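PDB 4NEO: peptide synthetase NRPS type II-PCP from Streptomyces verticillus, which belongs to the phosphopantetheine-attachment family and is probably a free-standing peptidyl carrier protein, a small helical bundle that carries its cargo on a phosphopantetheine arm. Local coordinates for residues R19-I24 with E58-A63. Sequence-based numbering, arbitrary orientation. Where two conformers were deposited one is given.
Sequences RDIAAI and EELVDA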
ATOM      1  N   ARG A  19       5.487  -0.164   5.791  0.50 50.03           N
ATOM      2  CA  ARG A  19       4.922  -0.169   7.139  0.50 54.09           C
ATOM      3  C   ARG A  19       3.656   0.684   7.172  0.50 50.77           C
ATOM      4  O   ARG A  19       2.602   0.250   7.638  0.50 52.34           O
ATOM      5  CB  ARG A  19       5.925   0.465   8.103  0.50 57.80           C
ATOM      6  CG  ARG A  19       6.663  -0.392   9.124  0.50 67.46           C
ATOM      7  CD  ARG A  19       6.930   0.578  10.313  0.50 71.78           C
ATOM      8  NE  ARG A  19       6.703   1.949   9.824  0.50 67.49           N
ATOM      9  CZ  ARG A  19       7.654   2.838   9.590  0.50 56.88           C
ATOM     10  NH1 ARG A  19       7.348   3.966   9.007  0.50 50.11           N
ATOM     11  NH2 ARG A  19       8.897   2.553   9.877  0.50 55.94           N
ATOM     12  N   ASP A  20       3.769   1.912   6.685  1.00 46.75           N
ATOM     13  CA  ASP A  20       2.635   2.837   6.704  1.00 48.60           C
ATOM     14  C   ASP A  20       1.488   2.376   5.820  1.00 47.20           C
ATOM     15  O   ASP A  20       0.332   2.532   6.176  1.00 44.79           O
ATOM     16  CB  ASP A  20       3.049   4.264   6.308  1.00 52.00           C
ATOM     17  CG  ASP A  20       3.871   5.009   7.419  1.00 55.61           C
ATOM     18  OD1 ASP A  20       4.020   4.528   8.560  1.00 61.39           O
ATOM     19  OD2 ASP A  20       4.361   6.110   7.109  1.00 57.04           O
ATOM     20  N   ILE A  21       1.783   1.871   4.617  1.00 42.34           N
ATOM     21  CA  ILE A  21       0.710   1.380   3.764  1.00 40.96           C
ATOM     22  C   ILE A  21       0.020   0.166   4.440  1.00 44.00           C
ATOM     23  O   ILE A  21      -1.213   0.096   4.464  1.00 44.44           O
ATOM     24  CB  ILE A  21       1.221   1.040   2.338  1.00 40.97           C
ATOM     25  CG1 ILE A  21       1.620   2.338   1.647  1.00 42.38           C
ATOM     26  CG2 ILE A  21       0.182   0.291   1.534  1.00 39.73           C
ATOM     27  CD1 ILE A  21       2.224   2.141   0.250  1.00 42.96           C
ATOM     28  N   ALA A  22       0.789  -0.740   5.043  1.00 43.40           N
ATOM     29  CA  ALA A  22       0.183  -1.881   5.704  1.00 47.19           C
ATOM     30  C   ALA A  22      -0.790  -1.406   6.799  1.00 51.46           C
ATOM     31  O   ALA A  22      -1.864  -1.968   6.944  1.00 51.49           O
ATOM     32  CB  ALA A  22       1.236  -2.804   6.281  1.00 49.51           C
ATOM     33  N   ALA A  23      -0.417  -0.371   7.560  1.00 51.16           N
ATOM     34  CA  ALA A  23      -1.284   0.118   8.617  1.00 52.66           C
ATOM     35  C   ALA A  23      -2.574   0.681   8.042  1.00 53.91           C
ATOM     36  O   ALA A  23      -3.635   0.480   8.624  1.00 55.26           O
ATOM     37  CB  ALA A  23      -0.571   1.181   9.432  1.00 56.86           C
ATOM     38  N   ILE A  24      -2.497   1.367   6.897  1.00 49.99           N
ATOM     39  CA  ILE A  24      -3.707   1.864   6.196  1.00 49.60           C
ATOM     40  C   ILE A  24      -4.634   0.734   5.776  1.00 51.54           C
ATOM     41  O   ILE A  24      -5.842   0.811   6.011  1.00 53.35           O
ATOM     42  CB  ILE A  24      -3.315   2.733   4.978  1.00 49.23           C
ATOM     43  CG1 ILE A  24      -2.760   4.066   5.447  1.00 47.29           C
ATOM     44  CG2 ILE A  24      -4.479   2.956   4.023  1.00 51.60           C
ATOM     45  CD1 ILE A  24      -2.070   4.839   4.329  1.00 49.92           C
ATOM     46  N   GLU A  58      -2.633   8.219  -1.075  1.00 44.39           N
ATOM     47  CA  GLU A  58      -2.363   9.426  -1.799  1.00 46.69           C
ATOM     48  C   GLU A  58      -2.097  10.603  -0.826  1.00 54.74           C
ATOM     49  O   GLU A  58      -1.196  11.432  -1.063  1.00 55.65           O
ATOM     50  CB  GLU A  58      -3.560   9.831  -2.694  1.00 51.34           C
ATOM     51  CG  GLU A  58      -3.818   9.037  -3.980  1.00 49.01           C
ATOM     52  CD  GLU A  58      -5.130   9.496  -4.682  1.00 54.82           C
ATOM     53  OE1 GLU A  58      -6.194   9.468  -4.025  1.00 55.77           O
ATOM     54  OE2 GLU A  58      -5.139   9.868  -5.873  1.00 56.53           O
ATOM     55  N   GLU A  59      -2.906  10.723   0.224  1.00 57.77           N
ATOM     56  CA  GLU A  59      -2.659  11.773   1.243  1.00 62.46           C
ATOM     57  C   GLU A  59      -1.290  11.493   1.861  1.00 58.30           C
ATOM     58  O   GLU A  59      -0.498  12.386   1.999  1.00 61.08           O
ATOM     59  CB  GLU A  59      -3.750  11.817   2.316  1.00 65.85           C
ATOM     60  CG  GLU A  59      -5.021  12.535   1.874  1.00 81.80           C
ATOM     61  CD  GLU A  59      -6.312  11.949   2.453  1.00 90.12           C
ATOM     62  OE1 GLU A  59      -6.231  11.319   3.536  1.00 91.10           O
ATOM     63  OE2 GLU A  59      -7.405  12.115   1.818  1.00 91.11           O
ATOM     64  N   LEU A  60      -0.989  10.242   2.171  1.00 56.86           N
ATOM     65  CA  LEU A  60       0.317   9.892   2.774  1.00 55.43           C
ATOM     66  C   LEU A  60       1.563  10.353   1.998  1.00 61.88           C
ATOM     67  O   LEU A  60       2.492  10.881   2.596  1.00 65.36           O
ATOM     68  CB  LEU A  60       0.371   8.415   3.000  1.00 54.20           C
ATOM     69  CG  LEU A  60       1.652   7.796   3.566  1.00 53.85           C
ATOM     70  CD1 LEU A  60       1.840   8.273   4.980  1.00 62.46           C
ATOM     71  CD2 LEU A  60       1.607   6.305   3.539  1.00 51.72           C
ATOM     72  N   VAL A  61       1.570  10.167   0.669  1.00 57.61           N
ATOM     73  CA  VAL A  61       2.751  10.455  -0.193  1.00 53.92           C
ATOM     74  C   VAL A  61       2.568  11.765  -0.937  1.00 55.13           C
ATOM     75  O   VAL A  61       3.426  12.210  -1.691  1.00 60.57           O
ATOM     76  CB  VAL A  61       3.023   9.263  -1.152  1.00 54.01           C
ATOM     77  CG1 VAL A  61       3.159   7.963  -0.347  1.00 51.20           C
ATOM     78  CG2 VAL A  61       1.876   9.032  -2.160  1.00 50.46           C
ATOM     79  N   ASP A  62       1.427  12.394  -0.695  1.00 58.18           N
ATOM     80  CA  ASP A  62       1.046  13.662  -1.304  1.00 59.59           C
ATOM     81  C   ASP A  62       1.141  13.634  -2.829  1.00 60.90           C
ATOM     82  O   ASP A  62       1.727  14.501  -3.455  1.00 66.98           O
ATOM     83  CB  ASP A  62       1.849  14.835  -0.744  1.00 70.29           C
ATOM     84  CG  ASP A  62       1.266  16.192  -1.196  1.00 81.73           C
ATOM     85  OD1 ASP A  62       0.006  16.311  -1.230  1.00 82.49           O
ATOM     86  OD2 ASP A  62       2.042  17.115  -1.549  1.00 86.11           O
ATOM     87  N   ALA A  63       0.511  12.643  -3.430  1.00 58.14           N
ATOM     88  CA  ALA A  63       0.515  12.469  -4.873  1.00 58.23           C
ATOM     89  C   ALA A  63      -0.712  11.677  -5.258  1.00 55.08           C
ATOM     90  O   ALA A  63      -1.088  10.769  -4.543  1.00 51.08           O
ATOM     91  CB  ALA A  63       1.748  11.702  -5.298  1.00 59.88           C
TER
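Segments 19-24, on helix 7-28, and 58-63, at the end of helix 54-61, come nearest at Asp20 and Leu60, whose CA atoms lie 8.4 Å apart. Within 58-63, Leu60 makes all the close side-chain contacts to 19-24. Its CG stands anti to the backbone N (chi1 177°), and this extends the isobutyl group across to helix 7-28. The CD2 methyl does most of the touching. Leu60 CD2 rests 3.7 Å from Asp20 CB and 4.0 Å from Ile24 CD1, the methyl at the end of that side chain. Ile21 CG1 is a looser neighbour, 4.4 Å from Leu60 CD2. This one methyl therefore meets three residues spread over one helical turn, Asp20, Ile21 and Ile24. The other branch, Leu60 CD1, turns to the acidic end of Asp20 and lies 3.9 Å from Asp20 OD2.

The side chains of Asp20 and Leu60 cross at about a right angle. Asp20 meets the leucine with CB, and its carboxylate lies beside CD1. In one of two modelled positions of Arg19, its NH1 lies 3.4 Å from Asp20 OD1, a weak salt bridge that is doubtful for that reason. The contact between the segments is small and mainly of van der Waals kind, burying 145 Å² in all.

Just beyond Leu60 the helix ends in a Schellman motif. Ala63 N bonds to Glu58 O, Asp62 N bonds weakly to Glu59 O, and Asp62 is the C-prime residue with positive phi. Leu60 and Val61 also touch Leu17, earlier on the long helix. Deeper in the carrier-protein helical bundle, Ile21 and Ile24 pack on Val57 of helix 54-61, and Ile21 also meets Val76 and Thr80 of helix 76-86.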